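Local structure of endosialidase (Enterobacteria phage phi92, 4HIZ) at residues G155-A160 with D301-A306; S179-Y184 with H208-G213; G190-S195 with I253-T258; A201-K206 with D239-T244. The protein hydrolyses polysialic acid, cutting alpha-2,8 and probably also alpha-2,9 linkages between sialic acid units within the chain. All blocks are in the same frame, centred on the assembly; numbering follows the deposited sequence. Where two conformers were deposited one is given.

Contact 1: G155-A160 with D301-A306; sequences GNRLYA and DNYTFA
Tyr159 meets Phe305 and Tyr303 where two neighbouring blades of the catalytic beta propeller pack together. Strand 157-166 belongs to one four-stranded blade and strand 304-311 to the next. The bond from CA to CB of Tyr159 points toward the other blade, and chi1 of -82° puts CG beside the backbone N, anti to the carbonyl carbon. CG lies 3.7 Å from Phe305 CE2. CD1 touches CZ and CE2 of the same ring, and CD2 and CE1 both touch CE2. Phe305 CE2 thus sits over the centre of the Tyr159 ring, 3.6 Å above its plane. This is an edge-to-face pair, with the edge of Phe305 toward the face of Tyr159 and the planes at 57°. Farther out, Tyr159 CE2 still touches Phe305 CE2 and also comes to 4.0 Å from Tyr303 CD2. At the tip, Tyr159 OH is 3.6 Å from Tyr303 CD2. The two tyrosine side chains cross at about a right angle.

Tyr303 belongs to a G1 beta bulge, in which it and Thr304 both face Asp299. Its own ring reaches past Tyr159 to the turn before strand 157-166. Arg157 brushes it with CD, while the guanidinium is engaged elsewhere, by the carbonyl of Gly209 and by Asp214. Gly155 has positive phi, and its CA packs against Tyr303 CE2 at 3.6 Å. The polar link is one short bond: Tyr303 OH donates to Gly155 O at 2.6 Å, in the carbonyl plane and on a lone pair.

Contact 2: S179-Y184 with H208-G213; sequences SRPMPY and HGLKVG. With EDO (1,2-ethanediol), chain K.
Tyr184 and His208 supply the polar link between the loop just after strand 172-181 and the loop 208-213. Tyr184 OH donates to His208 O at 2.7 Å. The hydroxyl oxygen lies in the plane of the His208 carbonyl, on a lone pair, with a C=O...donor angle of 115°. The carbonyl oxygen in turn lies at the edge of the tyrosine ring, near its plane.

A second set of hydrogen bonds shapes the loop itself. Leu210 N donates to His208 ND1 at 2.9 Å, close to the plane of the imidazole. Chi1 of His208 is 54°, which sets CG between the backbone N and the carbonyl carbon. The other ring nitrogen, NE2, is bonded to the carbonyl of Asn237. Bonds at both nitrogens hold the ring's orientation.

An ethanediol, probably from the crystallisation liquor, lies over one face of this imidazole. Its O2 accepts from Gly209 N at 2.9 Å and stands above the ring centre. Its C2 is 3.3 Å from His208 CE1.

The apolar contact is small. Leu210 CD2 meets Pro181 CB at 3.9 Å.

The contact joins a propeller blade to a loop of the sheet inserted between its strands 172-181 and 272-275. Lys211 forms a salt bridge with Glu272 of strand 272-275. His208 and Leu210 pack on strand 230-237, and Pro183 meets Trp497 of a second subunit.

Contact 3: G190-S195 with I253-T258; sequences GGITIS and IDNTGT
Ile194 and Ile253 form an antiparallel hydrogen-bonded pair, and Thr193 with Asp254 the non-hydrogen-bonded pair next to it. Backbone bonds run both ways between Ile194 and Ile253, the straighter one from Ile253 N to Ile194 O at 2.8 Å. Past this pair, Asn255 N donates to Ile192 O and Gly190 N to Thr258 O.

Two side chains accept further backbone bonds. Asn255 OD1 accepts from Ile192 N at 2.8 Å, with the donor 40° above the amide plane. The amide is held at its other end too, because ND2 is bonded to the carbonyl of Ser221. Asp254 OD1 accepts from Thr256 N at 2.9 Å, which makes an Asx turn. A water joins the same oxygen to Gly191 N. A type II turn from Asn255 to Thr258 overlaps it.

The apolar contact is on one face. Ile194 and Ile253 run side by side and meet CD1 to CD1 at 4.0 Å. On the other, Thr193 CG2 lies beside the Asp254 carboxylate, 3.7 Å from its CG, in van der Waals contact.

Strand 253-254 is an edge strand of the antiparallel sheet inserted in the propeller. Strand 192-194 separates it from strand 200-204, and Trp260 packs beside Ile192 and Asn255.

Contact 4: A201-K206 with D239-T244; sequences ATIVLK and DTFTVT
Ile203 lies on the face of the Phe241 ring. Its CB is 3.8 Å from the ring centroid and 16° off the normal, a CH-pi contact offset toward the rim. CG2 reaches Phe241 CZ at 3.6 Å, and CG1 touches CE2. Leu205 comes in at the ring edge, where its CB is 4.0 Å from CE1. Chi1 of Phe241 is 64°; it sets CG between the backbone N and the carbonyl carbon, on the side from which the ring meets Ile203. On the same side of the sheet as Ile203 and Phe241, Ala201 CB meets Val243 CG2. The other side of the sheet carries the threonines. There Thr202 and Thr240 meet diagonally, methyl to methyl, CG2 to CG2 at 3.5 Å.

Backbone bonds fix the register. Ile203 and Phe241 exchange two, as do Ala201 and Val243. Leu205 N adds a bond to Asp239 O at 2.8 Å, with the donor tilted from the carbonyl plane. The strands are antiparallel neighbours in an eight-stranded sheet built from an insertion in the propeller, consistent with the small beta-barrel domain known in this family.

At the strand end Asp239 OD1 packs 3.3 Å from Lys206 CA and forms a salt bridge with Lys207. Two waters, one weakly bound to the amine, may bridge OD2 to Lys206 NZ, but Lys206 has two conformers and the link is doubtful.

Farther out, strand 192-194 flanks strand 200-204, and strand 230-237 flanks strand 240-244, where Ser234 OG is bonded to Thr242 OG1. Phe262 packs on both Leu205 and Phe241, and the ring of His208 meets Phe241 edge-to-face.

The four contacts lead from the propeller out into its inserted sheet. Contacts 1 and 2, with centres about 11 Å apart, meet on the blade that holds strands 157-166 and 172-181, where Asn156 O and Met182 N are probably hydrogen-bonded. Contact 2 joins contact 4, about 13 Å away between centres, through Leu210 CD1 and Phe241 CE1 at 3.6 Å. Contacts 3 and 4 are neighbours in the inserted sheet, centres about 11 Å apart. This sheet carries a bound-glycan site formed by residues such as Phe218, Ser219, Asn220 and Ser227. Bound sialic acid lies about 8 Å from the Ile253 side chain and about 10 Å from that of Ala201.

Contact 1: G155-A160 with D301-A306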
loop_
_atom_site.group_PDB
_atom_site.type_symbol
_atom_site.label_atom_id
_atom_site.label_comp_id
_atom_site.label_asym_id
_atom_site.label_seq_id
_atom_site.Cartn_x
_atom_site.Cartn_y
_atom_site.Cartn_z
ATOM N N GLY A 155 -18.532 -29.098 -11.852
ATOM C CA GLY A 155 -17.671 -30.138 -12.406
ATOM C C GLY A 155 -16.225 -29.694 -12.613
ATOM O O GLY A 155 -15.630 -29.936 -13.679
ATOM N N ASN A 156 -15.658 -29.043 -11.596
ATOM C CA ASN A 156 -14.286 -28.510 -11.667
ATOM C C ASN A 156 -14.004 -27.518 -12.803
ATOM O O ASN A 156 -12.846 -27.330 -13.184
ATOM C CB ASN A 156 -13.255 -29.670 -11.654
ATOM C CG ASN A 156 -13.323 -30.434 -10.364
ATOM O OD1 ASN A 156 -13.327 -29.815 -9.281
ATOM N ND2 ASN A 156 -13.418 -31.775 -10.439
ATOM N N ARG A 157 -15.048 -26.864 -13.319
ATOM C CA ARG A 157 -14.851 -25.738 -14.225
ATOM C C ARG A 157 -15.533 -24.489 -13.671
ATOM O O ARG A 157 -16.602 -24.575 -13.030
ATOM C CB ARG A 157 -15.484 -26.024 -15.596
ATOM C CG ARG A 157 -14.900 -27.266 -16.314
ATOM C CD ARG A 157 -15.460 -27.421 -17.760
ATOM N NE ARG A 157 -15.123 -26.270 -18.596
ATOM C CZ ARG A 157 -13.952 -26.087 -19.210
ATOM N NH1 ARG A 157 -12.982 -26.993 -19.113
ATOM N NH2 ARG A 157 -13.758 -25.005 -19.960
ATOM N N LEU A 158 -14.951 -23.329 -13.970
ATOM C CA LEU A 158 -15.637 -22.061 -13.745
ATOM C C LEU A 158 -16.626 -21.806 -14.876
ATOM O O LEU A 158 -16.271 -21.910 -16.048
ATOM C CB LEU A 158 -14.590 -20.949 -13.779
ATOM C CG LEU A 158 -15.114 -19.554 -13.410
ATOM C CD1 LEU A 158 -15.632 -19.489 -11.928
ATOM C CD2 LEU A 158 -14.027 -18.448 -13.645
ATOM N N TYR A 159 -17.854 -21.430 -14.536
ATOM C CA TYR A 159 -18.832 -21.034 -15.533
ATOM C C TYR A 159 -19.300 -19.625 -15.220
ATOM O O TYR A 159 -19.502 -19.293 -14.067
ATOM C CB TYR A 159 -20.042 -21.987 -15.509
ATOM C CG TYR A 159 -19.780 -23.253 -16.293
ATOM C CD1 TYR A 159 -19.976 -23.293 -17.683
ATOM C CD2 TYR A 159 -19.288 -24.394 -15.655
ATOM C CE1 TYR A 159 -19.683 -24.474 -18.423
ATOM C CE2 TYR A 159 -19.003 -25.585 -16.380
ATOM C CZ TYR A 159 -19.185 -25.598 -17.749
ATOM O OH TYR A 159 -18.906 -26.735 -18.457
ATOM N N ALA A 160 -19.487 -18.815 -16.250
ATOM C CA ALA A 160 -20.006 -17.474 -16.040
ATOM C C ALA A 160 -20.875 -17.091 -17.237
ATOM O O ALA A 160 -20.530 -17.418 -18.385
ATOM C CB ALA A 160 -18.849 -16.464 -15.874
ATOM N N ASP A 301 -21.406 -33.876 -11.852
ATOM C CA ASP A 301 -20.803 -34.819 -12.786
ATOM C C ASP A 301 -21.387 -34.728 -14.198
ATOM O O ASP A 301 -20.703 -35.034 -15.186
ATOM C CB ASP A 301 -21.009 -36.240 -12.280
ATOM C CG ASP A 301 -20.191 -36.536 -11.054
ATOM O OD1 ASP A 301 -19.249 -35.774 -10.753
ATOM O OD2 ASP A 301 -20.491 -37.541 -10.395
ATOM N N ASN A 302 -22.651 -34.324 -14.290
ATOM C CA ASN A 302 -23.318 -34.254 -15.586
ATOM C C ASN A 302 -23.508 -32.841 -16.096
ATOM O O ASN A 302 -24.132 -32.635 -17.152
ATOM C CB ASN A 302 -24.642 -34.992 -15.512
ATOM C CG ASN A 302 -24.431 -36.484 -15.321
ATOM O OD1 ASN A 302 -23.739 -37.124 -16.115
ATOM N ND2 ASN A 302 -24.975 -37.034 -14.239
ATOM N N TYR A 303 -22.931 -31.888 -15.354
ATOM C CA TYR A 303 -22.907 -30.486 -15.771
ATOM C C TYR A 303 -24.321 -29.975 -15.971
ATOM O O TYR A 303 -24.640 -29.294 -16.951
ATOM C CB TYR A 303 -22.035 -30.273 -17.015
ATOM C CG TYR A 303 -20.594 -30.546 -16.682
ATOM C CD1 TYR A 303 -20.099 -31.852 -16.721
ATOM C CD2 TYR A 303 -19.748 -29.518 -16.264
ATOM C CE1 TYR A 303 -18.801 -32.136 -16.388
ATOM C CE2 TYR A 303 -18.427 -29.792 -15.903
ATOM C CZ TYR A 303 -17.963 -31.105 -15.972
ATOM O OH TYR A 303 -16.657 -31.399 -15.613
ATOM N N THR A 304 -25.176 -30.316 -15.027
ATOM C CA THR A 304 -26.543 -29.772 -15.022
ATOM C C THR A 304 -26.588 -28.599 -14.051
ATOM O O THR A 304 -26.268 -28.746 -12.877
ATOM C CB THR A 304 -27.564 -30.865 -14.564
ATOM O OG1 THR A 304 -27.431 -32.051 -15.386
ATOM C CG2 THR A 304 -28.977 -30.346 -14.704
ATOM N N PHE A 305 -26.962 -27.426 -14.541
ATOM C CA PHE A 305 -27.033 -26.250 -13.669
ATOM C C PHE A 305 -28.108 -25.282 -14.140
ATOM O O PHE A 305 -28.679 -25.436 -15.220
ATOM C CB PHE A 305 -25.654 -25.582 -13.487
ATOM C CG PHE A 305 -25.003 -25.023 -14.755
ATOM C CD1 PHE A 305 -25.564 -23.954 -15.472
ATOM C CD2 PHE A 305 -23.738 -25.474 -15.131
ATOM C CE1 PHE A 305 -24.902 -23.412 -16.598
ATOM C CE2 PHE A 305 -23.052 -24.916 -16.239
ATOM C CZ PHE A 305 -23.625 -23.907 -16.986
ATOM N N ALA A 306 -28.407 -24.298 -13.303
ATOM C CA ALA A 306 -29.433 -23.335 -13.639
ATOM C C ALA A 306 -28.866 -21.921 -13.423
ATOM O O ALA A 306 -28.049 -21.700 -12.520
ATOM C CB ALA A 306 -30.673 -23.534 -12.781
#

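Contact 2: S179-Y184 with H208-G213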
loop_
_atom_site.group_PDB
_atom_site.type_symbol
_atom_site.label_atom_id
_atom_site.label_comp_id
_atom_site.label_asym_id
_atom_site.label_seq_id
_atom_site.Cartn_x
_atom_site.Cartn_y
_atom_site.Cartn_z
ATOM N N SER A 179 -16.398 -20.523 -20.026
ATOM C CA SER A 179 -15.898 -21.478 -19.033
ATOM C C SER A 179 -14.435 -21.769 -19.184
ATOM O O SER A 179 -13.869 -21.631 -20.254
ATOM C CB SER A 179 -16.693 -22.801 -19.029
ATOM O OG SER A 179 -16.296 -23.649 -20.090
ATOM N N ARG A 180 -13.826 -22.137 -18.052
ATOM C CA ARG A 180 -12.411 -22.566 -17.997
ATOM C C ARG A 180 -12.349 -23.664 -16.976
ATOM O O ARG A 180 -13.178 -23.729 -16.080
ATOM C CB ARG A 180 -11.504 -21.419 -17.462
ATOM C CG ARG A 180 -10.839 -20.591 -18.553
ATOM C CD ARG A 180 -10.018 -19.469 -17.915
ATOM N NE ARG A 180 -9.183 -18.797 -18.912
ATOM C CZ ARG A 180 -8.514 -17.665 -18.650
ATOM N NH1 ARG A 180 -8.589 -17.118 -17.422
ATOM N NH2 ARG A 180 -7.743 -17.117 -19.584
ATOM N N PRO A 181 -11.321 -24.515 -17.060
ATOM C CA PRO A 181 -11.115 -25.452 -15.952
ATOM C C PRO A 181 -10.716 -24.646 -14.709
ATOM O O PRO A 181 -9.977 -23.666 -14.852
ATOM C CB PRO A 181 -9.920 -26.289 -16.430
ATOM C CG PRO A 181 -9.147 -25.404 -17.368
ATOM C CD PRO A 181 -10.232 -24.555 -18.058
ATOM N N MET A 182 -11.190 -25.029 -13.530
ATOM C CA MET A 182 -10.780 -24.321 -12.320
ATOM C C MET A 182 -9.281 -24.515 -12.083
ATOM O O MET A 182 -8.704 -25.498 -12.515
ATOM C CB MET A 182 -11.522 -24.892 -11.103
ATOM C CG MET A 182 -12.979 -24.464 -11.019
ATOM S SD MET A 182 -13.193 -22.652 -10.922
ATOM C CE MET A 182 -12.669 -22.329 -9.222
ATOM N N PRO A 183 -8.642 -23.577 -11.369
ATOM C CA PRO A 183 -7.277 -23.848 -10.914
ATOM C C PRO A 183 -7.344 -24.924 -9.837
ATOM O O PRO A 183 -8.028 -24.750 -8.827
ATOM C CB PRO A 183 -6.837 -22.487 -10.312
ATOM C CG PRO A 183 -8.091 -21.728 -10.083
ATOM C CD PRO A 183 -9.176 -22.279 -10.895
ATOM N N TYR A 184 -6.668 -26.055 -10.040
ATOM C CA TYR A 184 -6.729 -27.120 -9.046
ATOM C C TYR A 184 -5.500 -27.972 -9.120
ATOM O O TYR A 184 -4.756 -27.932 -10.129
ATOM C CB TYR A 184 -8.030 -27.963 -9.143
ATOM C CG TYR A 184 -8.208 -28.912 -10.345
ATOM C CD1 TYR A 184 -7.438 -30.074 -10.452
ATOM C CD2 TYR A 184 -9.191 -28.674 -11.309
ATOM C CE1 TYR A 184 -7.631 -30.956 -11.489
ATOM C CE2 TYR A 184 -9.398 -29.567 -12.356
ATOM C CZ TYR A 184 -8.586 -30.692 -12.444
ATOM O OH TYR A 184 -8.753 -31.612 -13.482
ATOM N N HIS A 208 -12.138 -34.799 -14.273
ATOM C CA HIS A 208 -11.122 -33.770 -14.529
ATOM C C HIS A 208 -11.699 -32.426 -15.012
ATOM O O HIS A 208 -11.094 -31.361 -14.794
ATOM C CB HIS A 208 -10.060 -34.316 -15.501
ATOM C CG HIS A 208 -10.631 -34.851 -16.776
ATOM N ND1 HIS A 208 -11.058 -34.026 -17.800
ATOM C CD2 HIS A 208 -10.856 -36.127 -17.196
ATOM C CE1 HIS A 208 -11.519 -34.774 -18.795
ATOM N NE2 HIS A 208 -11.412 -36.046 -18.449
ATOM N N GLY A 209 -12.849 -32.464 -15.682
ATOM C CA GLY A 209 -13.488 -31.248 -16.158
ATOM C C GLY A 209 -12.746 -30.553 -17.277
ATOM O O GLY A 209 -13.059 -29.418 -17.606
ATOM N N LEU A 210 -11.759 -31.215 -17.875
ATOM C CA LEU A 210 -10.964 -30.578 -18.929
ATOM C C LEU A 210 -11.620 -30.699 -20.320
ATOM O O LEU A 210 -12.394 -31.626 -20.577
ATOM C CB LEU A 210 -9.551 -31.185 -18.985
ATOM C CG LEU A 210 -8.806 -31.191 -17.652
ATOM C CD1 LEU A 210 -7.550 -32.090 -17.708
ATOM C CD2 LEU A 210 -8.425 -29.775 -17.305
ATOM N N LYS A 211 -11.278 -29.760 -21.190
ATOM C CA LYS A 211 -11.666 -29.778 -22.590
ATOM C C LYS A 211 -10.424 -29.722 -23.450
ATOM O O LYS A 211 -9.344 -29.340 -22.978
ATOM C CB LYS A 211 -12.571 -28.587 -22.909
ATOM C CG LYS A 211 -13.945 -28.682 -22.239
ATOM C CD LYS A 211 -14.758 -27.417 -22.448
ATOM C CE LYS A 211 -16.223 -27.641 -22.012
ATOM N NZ LYS A 211 -17.112 -28.152 -23.135
ATOM N N VAL A 212 -10.556 -30.141 -24.704
ATOM C CA VAL A 212 -9.449 -30.020 -25.635
ATOM C C VAL A 212 -8.908 -28.582 -25.673
ATOM O O VAL A 212 -9.687 -27.601 -25.769
ATOM C CB VAL A 212 -9.899 -30.426 -27.046
ATOM C CG1 VAL A 212 -8.793 -30.148 -28.054
ATOM C CG2 VAL A 212 -10.285 -31.907 -27.059
ATOM N N GLY A 213 -7.584 -28.462 -25.596
ATOM C CA GLY A 213 -6.935 -27.166 -25.621
ATOM C C GLY A 213 -6.648 -26.632 -24.232
ATOM O O GLY A 213 -5.865 -25.667 -24.094
HETATM C C1 EDO K . -16.164 -34.093 -18.324
HETATM O O1 EDO K . -17.023 -35.138 -17.846
HETATM C C2 EDO K . -14.705 -34.410 -18.024
HETATM O O2 EDO K . -14.462 -34.650 -16.621
#

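Contact 3: G190-S195 with I253-T258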
loop_
_atom_site.group_PDB
_atom_site.type_symbol
_atom_site.label_atom_id
_atom_site.label_comp_id
_atom_site.label_asym_id
_atom_site.label_seq_id
_atom_site.Cartn_x
_atom_site.Cartn_y
_atom_site.Cartn_z
ATOM N N GLY A 190 -0.731 -43.722 -10.282
ATOM C CA GLY A 190 -0.973 -44.477 -11.508
ATOM C C GLY A 190 -1.841 -43.723 -12.494
ATOM O O GLY A 190 -2.018 -42.490 -12.416
ATOM N N GLY A 191 -2.380 -44.462 -13.452
ATOM C CA GLY A 191 -3.288 -43.882 -14.420
ATOM C C GLY A 191 -2.721 -43.304 -15.700
ATOM O O GLY A 191 -3.497 -42.801 -16.534
ATOM N N ILE A 192 -1.399 -43.341 -15.872
ATOM C CA ILE A 192 -0.809 -42.826 -17.115
ATOM C C ILE A 192 -0.246 -43.965 -17.946
ATOM O O ILE A 192 0.649 -44.693 -17.475
ATOM C CB ILE A 192 0.298 -41.811 -16.854
ATOM C CG1 ILE A 192 -0.260 -40.636 -16.016
ATOM C CG2 ILE A 192 0.878 -41.321 -18.193
ATOM C CD1 ILE A 192 0.815 -39.555 -15.645
ATOM N N THR A 193 -0.757 -44.129 -19.172
ATOM C CA THR A 193 -0.284 -45.222 -20.037
ATOM C C THR A 193 0.065 -44.692 -21.423
ATOM O O THR A 193 -0.628 -43.799 -21.962
ATOM C CB THR A 193 -1.329 -46.329 -20.189
ATOM O OG1 THR A 193 -2.582 -45.760 -20.558
ATOM C CG2 THR A 193 -1.486 -47.113 -18.886
ATOM N N ILE A 194 1.137 -45.242 -21.990
ATOM C CA ILE A 194 1.553 -44.931 -23.360
ATOM C C ILE A 194 1.984 -46.211 -24.050
ATOM O O ILE A 194 2.799 -46.945 -23.492
ATOM C CB ILE A 194 2.763 -43.983 -23.366
ATOM C CG1 ILE A 194 2.506 -42.801 -22.411
ATOM C CG2 ILE A 194 3.007 -43.442 -24.798
ATOM C CD1 ILE A 194 3.732 -41.986 -22.073
ATOM N N SER A 195 1.487 -46.462 -25.261
ATOM C CA SER A 195 1.986 -47.614 -26.025
ATOM C C SER A 195 3.268 -47.263 -26.733
ATOM O O SER A 195 3.422 -46.138 -27.206
ATOM C CB SER A 195 0.956 -48.069 -27.062
ATOM O OG SER A 195 -0.182 -48.493 -26.366
ATOM N N ILE A 253 4.635 -47.891 -21.563
ATOM C CA ILE A 253 4.767 -47.191 -20.290
ATOM C C ILE A 253 3.455 -47.288 -19.544
ATOM O O ILE A 253 2.384 -47.074 -20.122
ATOM C CB ILE A 253 5.126 -45.741 -20.574
ATOM C CG1 ILE A 253 6.573 -45.674 -21.085
ATOM C CG2 ILE A 253 4.928 -44.876 -19.317
ATOM C CD1 ILE A 253 6.903 -44.338 -21.746
ATOM N N ASP A 254 3.530 -47.611 -18.260
ATOM C CA ASP A 254 2.352 -47.611 -17.385
ATOM C C ASP A 254 2.855 -47.256 -16.008
ATOM O O ASP A 254 3.636 -48.026 -15.406
ATOM C CB ASP A 254 1.721 -49.019 -17.370
ATOM C CG ASP A 254 0.445 -49.101 -16.502
ATOM O OD1 ASP A 254 0.260 -48.282 -15.567
ATOM O OD2 ASP A 254 -0.380 -50.006 -16.744
ATOM N N ASN A 255 2.437 -46.098 -15.487
ATOM C CA ASN A 255 3.017 -45.655 -14.222
ATOM C C ASN A 255 2.266 -46.156 -12.999
ATOM O O ASN A 255 2.325 -45.537 -11.928
ATOM C CB ASN A 255 3.129 -44.129 -14.169
ATOM C CG ASN A 255 1.773 -43.446 -13.942
ATOM O OD1 ASN A 255 0.716 -44.050 -14.175
ATOM N ND2 ASN A 255 1.803 -42.177 -13.477
ATOM N N THR A 256 1.575 -47.283 -13.143
ATOM C CA THR A 256 0.877 -47.883 -12.013
ATOM C C THR A 256 1.811 -47.933 -10.760
ATOM O O THR A 256 2.991 -48.282 -10.870
ATOM C CB THR A 256 0.359 -49.300 -12.420
ATOM O OG1 THR A 256 -0.296 -49.912 -11.312
ATOM C CG2 THR A 256 1.499 -50.168 -12.838
ATOM N N GLY A 257 1.295 -47.530 -9.602
ATOM C CA GLY A 257 2.080 -47.516 -8.371
ATOM C C GLY A 257 2.870 -46.237 -8.108
ATOM O O GLY A 257 3.352 -46.006 -6.998
ATOM N N THR A 258 3.003 -45.391 -9.120
ATOM C CA THR A 258 3.728 -44.132 -8.952
ATOM C C THR A 258 2.756 -43.035 -8.527
ATOM O O THR A 258 1.715 -42.842 -9.158
ATOM C CB THR A 258 4.406 -43.718 -10.268
ATOM O OG1 THR A 258 5.400 -44.696 -10.625
ATOM C CG2 THR A 258 5.033 -42.311 -10.153
HETATM O O HOH W 1 -1.893 -47.172 -14.533
#

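Contact 4: A201-K206 with D239-T244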
loop_
_atom_site.group_PDB
_atom_site.type_symbol
_atom_site.label_atom_id
_atom_site.label_comp_id
_atom_site.label_asym_id
_atom_site.label_seq_id
_atom_site.Cartn_x
_atom_site.Cartn_y
_atom_site.Cartn_z
ATOM N N ALA A 201 -0.407 -40.060 -24.887
ATOM C CA ALA A 201 -0.411 -40.584 -23.520
ATOM C C ALA A 201 -1.839 -40.479 -23.007
ATOM O O ALA A 201 -2.467 -39.432 -23.133
ATOM C CB ALA A 201 0.557 -39.783 -22.609
ATOM N N THR A 202 -2.356 -41.558 -22.440
ATOM C CA THR A 202 -3.697 -41.543 -21.868
ATOM C C THR A 202 -3.597 -41.319 -20.374
ATOM O O THR A 202 -2.816 -41.995 -19.701
ATOM C CB THR A 202 -4.396 -42.874 -22.190
ATOM O OG1 THR A 202 -4.464 -42.994 -23.612
ATOM C CG2 THR A 202 -5.792 -42.903 -21.592
ATOM N N ILE A 203 -4.358 -40.345 -19.875
ATOM C CA ILE A 203 -4.314 -39.966 -18.481
ATOM C C ILE A 203 -5.657 -40.193 -17.819
ATOM O O ILE A 203 -6.664 -39.612 -18.224
ATOM C CB ILE A 203 -4.027 -38.468 -18.353
ATOM C CG1 ILE A 203 -2.929 -38.004 -19.341
ATOM C CG2 ILE A 203 -3.776 -38.102 -16.885
ATOM C CD1 ILE A 203 -1.567 -38.612 -19.127
ATOM N N VAL A 204 -5.664 -41.023 -16.785
ATOM C CA VAL A 204 -6.855 -41.194 -15.972
ATOM C C VAL A 204 -6.803 -40.219 -14.799
ATOM O O VAL A 204 -5.846 -40.169 -14.024
ATOM C CB VAL A 204 -6.987 -42.633 -15.456
ATOM C CG1 VAL A 204 -8.190 -42.744 -14.513
ATOM C CG2 VAL A 204 -7.137 -43.591 -16.630
ATOM N N LEU A 205 -7.821 -39.388 -14.708
ATOM C CA LEU A 205 -7.912 -38.424 -13.624
ATOM C C LEU A 205 -9.409 -38.177 -13.409
ATOM O O LEU A 205 -10.085 -37.600 -14.266
ATOM C CB LEU A 205 -7.181 -37.144 -14.041
ATOM C CG LEU A 205 -6.951 -36.082 -12.990
ATOM C CD1 LEU A 205 -5.891 -36.575 -11.997
ATOM C CD2 LEU A 205 -6.482 -34.792 -13.665
ATOM N N LYS A 206 -9.934 -38.619 -12.269
ATOM C CA LYS A 206 -11.387 -38.635 -12.084
ATOM C C LYS A 206 -12.008 -37.242 -12.115
ATOM O O LYS A 206 -11.504 -36.319 -11.506
ATOM C CB LYS A 206 -11.774 -39.388 -10.809
ATOM C CG LYS A 206 -11.513 -40.906 -10.908
ATOM C CD LYS A 206 -12.293 -41.691 -9.853
ATOM C CE LYS A 206 -11.886 -43.160 -9.800
ATOM N NZ LYS A 206 -12.367 -43.959 -10.969
ATOM N N ASP A 239 -13.492 -39.361 -16.907
ATOM C CA ASP A 239 -12.324 -39.615 -16.067
ATOM C C ASP A 239 -11.023 -39.785 -16.831
ATOM O O ASP A 239 -10.008 -40.162 -16.225
ATOM C CB ASP A 239 -12.510 -40.871 -15.197
ATOM C CG ASP A 239 -13.734 -40.808 -14.315
ATOM O OD1 ASP A 239 -14.048 -39.738 -13.771
ATOM O OD2 ASP A 239 -14.392 -41.856 -14.167
ATOM N N THR A 240 -11.024 -39.517 -18.126
ATOM C CA THR A 240 -9.870 -39.852 -18.963
ATOM C C THR A 240 -9.655 -38.827 -20.073
ATOM O O THR A 240 -10.611 -38.429 -20.779
ATOM C CB THR A 240 -10.128 -41.210 -19.672
ATOM O OG1 THR A 240 -10.723 -42.124 -18.744
ATOM C CG2 THR A 240 -8.827 -41.789 -20.213
ATOM N N PHE A 241 -8.405 -38.424 -20.265
ATOM C CA PHE A 241 -8.080 -37.549 -21.385
ATOM C C PHE A 241 -6.740 -37.940 -21.956
ATOM O O PHE A 241 -6.080 -38.826 -21.426
ATOM C CB PHE A 241 -8.102 -36.052 -20.973
ATOM C CG PHE A 241 -7.055 -35.664 -19.938
ATOM C CD1 PHE A 241 -7.289 -35.885 -18.582
ATOM C CD2 PHE A 241 -5.848 -35.076 -20.328
ATOM C CE1 PHE A 241 -6.337 -35.523 -17.609
ATOM C CE2 PHE A 241 -4.874 -34.699 -19.361
ATOM C CZ PHE A 241 -5.111 -34.930 -18.010
ATOM N N THR A 242 -6.321 -37.277 -23.023
ATOM C CA THR A 242 -4.979 -37.551 -23.539
ATOM C C THR A 242 -4.177 -36.262 -23.716
ATOM O O THR A 242 -4.733 -35.155 -23.797
ATOM C CB THR A 242 -5.007 -38.258 -24.919
ATOM O OG1 THR A 242 -5.522 -37.348 -25.911
ATOM C CG2 THR A 242 -5.831 -39.592 -24.859
ATOM N N VAL A 243 -2.869 -36.443 -23.819
ATOM C CA VAL A 243 -1.938 -35.375 -24.177
ATOM C C VAL A 243 -1.024 -35.937 -25.270
ATOM O O VAL A 243 -0.833 -37.175 -25.378
ATOM C CB VAL A 243 -1.115 -34.847 -22.949
ATOM C CG1 VAL A 243 -2.061 -34.256 -21.899
ATOM C CG2 VAL A 243 -0.238 -35.949 -22.307
ATOM N N THR A 244 -0.470 -35.052 -26.080
ATOM C CA THR A 244 0.442 -35.476 -27.134
ATOM C C THR A 244 1.911 -35.269 -26.762
ATOM O O THR A 244 2.296 -34.182 -26.346
ATOM C CB THR A 244 0.151 -34.698 -28.415
ATOM O OG1 THR A 244 -1.211 -34.911 -28.782
ATOM C CG2 THR A 244 1.039 -35.177 -29.570
HETATM O O HOH W 2 -15.188 -42.447 -11.503
HETATM O O HOH W 3 -12.612 -44.156 -14.059
#